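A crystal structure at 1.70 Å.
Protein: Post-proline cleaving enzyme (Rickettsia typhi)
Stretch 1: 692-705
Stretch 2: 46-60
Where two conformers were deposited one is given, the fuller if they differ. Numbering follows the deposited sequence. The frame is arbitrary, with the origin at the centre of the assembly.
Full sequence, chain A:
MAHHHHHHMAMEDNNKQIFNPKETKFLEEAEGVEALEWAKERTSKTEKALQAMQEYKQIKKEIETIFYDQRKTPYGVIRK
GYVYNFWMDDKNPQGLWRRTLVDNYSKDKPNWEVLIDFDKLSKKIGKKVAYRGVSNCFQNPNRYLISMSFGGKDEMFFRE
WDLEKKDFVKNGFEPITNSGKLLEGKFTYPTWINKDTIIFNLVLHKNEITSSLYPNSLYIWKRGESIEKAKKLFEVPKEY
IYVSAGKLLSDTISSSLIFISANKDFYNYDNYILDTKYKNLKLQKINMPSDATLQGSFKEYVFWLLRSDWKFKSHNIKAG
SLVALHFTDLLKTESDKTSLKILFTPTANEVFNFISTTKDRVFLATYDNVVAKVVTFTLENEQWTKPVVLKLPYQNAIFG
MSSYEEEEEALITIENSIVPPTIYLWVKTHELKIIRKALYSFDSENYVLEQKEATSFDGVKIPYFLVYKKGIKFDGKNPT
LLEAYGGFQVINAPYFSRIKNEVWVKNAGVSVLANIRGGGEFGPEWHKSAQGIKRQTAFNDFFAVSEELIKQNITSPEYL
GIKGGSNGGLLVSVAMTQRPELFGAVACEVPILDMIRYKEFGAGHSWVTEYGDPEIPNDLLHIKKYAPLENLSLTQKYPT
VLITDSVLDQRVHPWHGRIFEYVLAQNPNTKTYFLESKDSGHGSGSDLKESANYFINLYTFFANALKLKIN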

# COMPACT_ATOMS: atom_id res chain seq x y z
N ALA A 692 4.19 7.64 15.65
CA ALA A 692 3.58 8.68 16.47
C ALA A 692 4.40 9.98 16.41
O ALA A 692 3.83 11.06 16.17
CB ALA A 692 3.42 8.19 17.90
N ASN A 693 5.71 9.87 16.58
CA ASN A 693 6.57 11.05 16.52
C ASN A 693 6.55 11.71 15.14
O ASN A 693 6.55 12.93 15.03
CB ASN A 693 7.96 10.66 16.98
CG ASN A 693 8.89 11.86 17.10
OD1 ASN A 693 8.78 12.68 17.99
ND2 ASN A 693 9.79 11.97 16.16
N TYR A 694 6.56 10.90 14.08
CA TYR A 694 6.45 11.40 12.71
C TYR A 694 5.19 12.25 12.50
O TYR A 694 5.25 13.38 11.99
CB TYR A 694 6.46 10.19 11.77
CG TYR A 694 6.41 10.52 10.33
CD1 TYR A 694 5.22 10.75 9.68
CD2 TYR A 694 7.61 10.64 9.59
CE1 TYR A 694 5.19 11.06 8.34
CE2 TYR A 694 7.58 10.88 8.23
CZ TYR A 694 6.40 11.14 7.62
OH TYR A 694 6.34 11.40 6.30
N PHE A 695 4.04 11.74 12.94
CA PHE A 695 2.79 12.48 12.78
C PHE A 695 2.62 13.70 13.70
O PHE A 695 1.99 14.67 13.32
CB PHE A 695 1.59 11.55 12.86
CG PHE A 695 1.45 10.72 11.62
CD1 PHE A 695 1.25 11.36 10.37
CD2 PHE A 695 1.73 9.39 11.65
CE1 PHE A 695 1.15 10.64 9.20
CE2 PHE A 695 1.61 8.64 10.48
CZ PHE A 695 1.36 9.27 9.26
N ILE A 696 3.24 13.66 14.86
CA ILE A 696 3.32 14.87 15.68
C ILE A 696 4.11 15.96 14.96
O ILE A 696 3.73 17.13 14.98
CB ILE A 696 3.96 14.58 17.07
CG1 ILE A 696 3.05 13.67 17.92
CG2 ILE A 696 4.29 15.86 17.81
CD1 ILE A 696 3.88 12.90 18.93
N ASN A 697 5.24 15.58 14.37
CA ASN A 697 6.06 16.54 13.63
C ASN A 697 5.31 17.09 12.42
O ASN A 697 5.26 18.33 12.21
CB ASN A 697 7.34 15.89 13.21
CG ASN A 697 8.31 15.73 14.36
OD1 ASN A 697 8.28 16.50 15.34
ND2 ASN A 697 9.23 14.74 14.24
N LEU A 698 4.67 16.18 11.69
CA LEU A 698 3.95 16.57 10.49
C LEU A 698 2.77 17.50 10.77
O LEU A 698 2.58 18.51 10.07
CB LEU A 698 3.50 15.31 9.72
CG LEU A 698 2.94 15.62 8.33
CD1 LEU A 698 3.40 14.68 7.26
CD2 LEU A 698 1.43 15.66 8.47
N TYR A 699 1.97 17.13 11.76
CA TYR A 699 0.77 17.92 12.11
C TYR A 699 1.12 19.22 12.84
O TYR A 699 0.42 20.20 12.66
CB TYR A 699 -0.33 17.08 12.80
CG TYR A 699 -1.10 16.32 11.78
CD1 TYR A 699 -2.06 16.96 10.99
CD2 TYR A 699 -0.89 14.99 11.59
CE1 TYR A 699 -2.76 16.27 10.03
CE2 TYR A 699 -1.58 14.29 10.63
CZ TYR A 699 -2.50 14.92 9.86
OH TYR A 699 -3.19 14.21 8.90
N THR A 700 2.25 19.26 13.54
CA THR A 700 2.70 20.50 14.14
C THR A 700 3.08 21.44 13.00
O THR A 700 2.67 22.60 13.01
CB THR A 700 3.85 20.27 15.15
OG1 THR A 700 3.39 19.40 16.20
CG2 THR A 700 4.32 21.61 15.74
N PHE A 701 3.80 20.91 12.00
CA PHE A 701 4.23 21.70 10.84
C PHE A 701 3.00 22.37 10.17
O PHE A 701 3.01 23.56 9.86
CB PHE A 701 5.05 20.82 9.85
CG PHE A 701 5.20 21.42 8.49
CD1 PHE A 701 6.13 22.44 8.25
CD2 PHE A 701 4.43 20.99 7.45
CE1 PHE A 701 6.25 22.96 6.97
CE2 PHE A 701 4.53 21.53 6.19
CZ PHE A 701 5.44 22.53 5.96
N PHE A 702 1.96 21.61 9.91
CA PHE A 702 0.82 22.13 9.16
C PHE A 702 0.01 23.05 10.01
O PHE A 702 -0.50 24.05 9.52
CB PHE A 702 -0.04 20.99 8.60
CG PHE A 702 0.47 20.46 7.28
CD1 PHE A 702 0.51 21.29 6.19
CD2 PHE A 702 0.76 19.09 7.12
CE1 PHE A 702 0.94 20.84 4.95
CE2 PHE A 702 1.17 18.63 5.89
CZ PHE A 702 1.27 19.52 4.81
N ALA A 703 -0.14 22.69 11.28
CA ALA A 703 -0.97 23.50 12.18
C ALA A 703 -0.32 24.87 12.31
O ALA A 703 -1.01 25.92 12.28
CB ALA A 703 -1.08 22.85 13.52
N ASN A 704 1.00 24.89 12.43
CA ASN A 704 1.72 26.14 12.59
C ASN A 704 1.77 26.96 11.29
O ASN A 704 1.59 28.20 11.33
CB ASN A 704 3.12 25.84 13.10
CG ASN A 704 3.96 27.07 13.29
OD1 ASN A 704 3.92 27.77 14.37
ND2 ASN A 704 4.72 27.40 12.27
N ALA A 705 2.00 26.29 10.16
CA ALA A 705 2.06 26.93 8.85
C ALA A 705 0.72 27.53 8.38
O ALA A 705 0.70 28.63 7.76
CB ALA A 705 2.63 25.98 7.79
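Stretch 2, residues 46-60: TEKALQAMQEYKQIK

Stretch 2 lies on the continuous helix 692-705 as two helical arms joined by a bend. The first arm, helix 46-51, crosses it at 57° with an axial approach of 10.0 Å; the second, helix 56-60, comes to 9.1 Å at 134°, so it runs largely back against the direction of helix 692-705. Between the arms the chain bends by roughly a right angle, and the bend includes a type I turn from M53 to Y56, closed by Y56 N to M53 O at 3.1 Å. In the backbone register, N697 CA lies 6.5 Å from L50 CA, T700 CA lies 5.4 Å from Y56 CA, and I696 CA lies 5.4 Å from K60 CA.

The polar end is organised by E47, whose OE2 accepts two hydrogen bonds: from N693 ND2 at 2.9 Å (N-H...O angle 169°) and from N697 ND2 at 3.0 Å (158°). These asparagines lie one helical turn apart, which lets both amides converge on one carboxylate oxygen. Their carbonyls are satisfied by a single water, which donates to N693 OD1 and to N697 OD1, each at 2.9 Å. The same water accepts from Y56 OH at 2.7 Å and from Q51 NE2 at 3.2 Å, giving it four partners and linking both arms to the helix.

T700 OG1 turns back to its own helix, donating to I696 O at 2.6 Å; it also lies 3.4 Å from I59 CG2. I59 is the knob of the second arm, seated among I696, Y699, T700 and A703, with its CG2 3.9 Å from Y699 CB and its CD1 4.1 Å from A703 CB. I696 CG2 meets Y56 CE1 at 3.4 Å. On the first arm, L50 packs CD1 against N697 CB at 3.7 Å and CD2 against F701 CB at 4.0 Å. Near the bend, M53 SD lies 4.0 Å from T700 CG2.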

# COMPACT_ATOMS: atom_id res chain seq x y z
N THR A 46 15.44 20.54 12.80
CA THR A 46 14.02 20.57 12.44
C THR A 46 13.18 20.20 13.63
O THR A 46 12.19 20.89 13.93
CB THR A 46 13.68 19.68 11.24
OG1 THR A 46 14.18 20.29 10.07
CG2 THR A 46 12.18 19.51 11.11
N GLU A 47 13.58 19.16 14.35
CA GLU A 47 12.75 18.69 15.46
C GLU A 47 12.70 19.75 16.56
O GLU A 47 11.62 20.06 17.08
CB GLU A 47 13.21 17.32 15.99
CG GLU A 47 12.80 16.16 15.10
CD GLU A 47 12.77 14.84 15.84
OE1 GLU A 47 13.78 14.50 16.50
OE2 GLU A 47 11.73 14.15 15.78
N LYS A 48 13.84 20.35 16.87
CA LYS A 48 13.90 21.44 17.86
C LYS A 48 13.00 22.63 17.43
O LYS A 48 12.28 23.19 18.26
CB LYS A 48 15.36 21.84 18.08
N ALA A 49 13.01 22.99 16.15
CA ALA A 49 12.13 24.05 15.65
C ALA A 49 10.64 23.75 15.78
O ALA A 49 9.85 24.63 16.11
CB ALA A 49 12.48 24.38 14.21
N LEU A 50 10.25 22.52 15.47
CA LEU A 50 8.87 22.08 15.59
C LEU A 50 8.44 22.04 17.08
O LEU A 50 7.35 22.45 17.43
CB LEU A 50 8.71 20.70 14.93
CG LEU A 50 8.85 20.68 13.41
CD1 LEU A 50 8.88 19.23 12.92
CD2 LEU A 50 7.69 21.42 12.77
N GLN A 51 9.33 21.56 17.93
CA GLN A 51 9.07 21.45 19.34
C GLN A 51 8.92 22.84 20.01
O GLN A 51 8.33 22.95 21.10
CB GLN A 51 10.19 20.64 20.00
CG GLN A 51 10.00 19.14 19.85
CD GLN A 51 11.27 18.37 20.07
OE1 GLN A 51 12.19 18.84 20.76
NE2 GLN A 51 11.34 17.18 19.47
N ALA A 52 9.41 23.89 19.35
CA ALA A 52 9.28 25.28 19.89
C ALA A 52 8.01 26.02 19.43
O ALA A 52 7.74 27.14 19.86
CB ALA A 52 10.50 26.07 19.52
N MET A 53 7.28 25.46 18.49
CA MET A 53 6.04 26.06 17.99
C MET A 53 4.98 25.90 19.05
O MET A 53 4.93 24.89 19.73
CB MET A 53 5.61 25.36 16.69
CG MET A 53 6.59 25.65 15.56
SD MET A 53 6.20 24.74 14.04
CE MET A 53 7.49 25.30 12.91
N GLN A 54 4.15 26.92 19.19
CA GLN A 54 3.12 26.93 20.21
C GLN A 54 2.21 25.72 20.08
O GLN A 54 1.67 25.22 21.07
CB GLN A 54 2.29 28.26 20.19
N GLU A 55 2.04 25.21 18.84
CA GLU A 55 1.06 24.16 18.60
C GLU A 55 1.55 22.77 19.00
O GLU A 55 0.76 21.85 19.09
CB GLU A 55 0.64 24.14 17.13
CG GLU A 55 -0.10 25.39 16.65
CD GLU A 55 0.79 26.56 16.24
OE1 GLU A 55 2.01 26.46 16.25
OE2 GLU A 55 0.24 27.66 16.00
N TYR A 56 2.86 22.62 19.22
CA TYR A 56 3.46 21.28 19.39
C TYR A 56 2.88 20.48 20.59
O TYR A 56 2.50 19.29 20.46
CB TYR A 56 4.97 21.40 19.54
CG TYR A 56 5.67 20.10 19.66
CD1 TYR A 56 6.06 19.41 18.52
CD2 TYR A 56 5.92 19.51 20.91
CE1 TYR A 56 6.68 18.20 18.60
CE2 TYR A 56 6.56 18.27 20.98
CZ TYR A 56 6.92 17.63 19.82
OH TYR A 56 7.58 16.41 19.83
N LYS A 57 2.81 21.13 21.77
CA LYS A 57 2.34 20.45 22.97
C LYS A 57 0.97 19.87 22.74
O LYS A 57 0.71 18.74 23.13
CB LYS A 57 2.27 21.42 24.17
N GLN A 58 0.07 20.65 22.13
CA GLN A 58 -1.33 20.22 21.94
C GLN A 58 -1.45 19.08 20.89
O GLN A 58 -2.10 18.05 21.13
CB GLN A 58 -2.17 21.42 21.50
CG GLN A 58 -3.67 21.17 21.45
CD GLN A 58 -4.28 20.56 22.71
OE1 GLN A 58 -3.86 20.84 23.84
NE2 GLN A 58 -5.30 19.75 22.52
N ILE A 59 -0.84 19.31 19.74
CA ILE A 59 -0.69 18.26 18.69
C ILE A 59 -0.09 16.97 19.28
O ILE A 59 -0.66 15.92 19.12
CB ILE A 59 0.19 18.75 17.51
CG1 ILE A 59 -0.43 19.94 16.74
CG2 ILE A 59 0.47 17.62 16.53
CD1 ILE A 59 -1.69 19.63 15.96
N LYS A 60 1.03 17.04 19.99
CA LYS A 60 1.55 15.83 20.66
C LYS A 60 0.49 15.14 21.54
O LYS A 60 0.29 13.93 21.49
CB LYS A 60 2.78 16.16 21.47
CG LYS A 60 3.27 15.09 22.43
CD LYS A 60 4.57 15.59 23.07
CE LYS A 60 5.50 14.45 23.45
NZ LYS A 60 5.30 14.15 24.88
O HOH W 1 9.14 15.52 17.88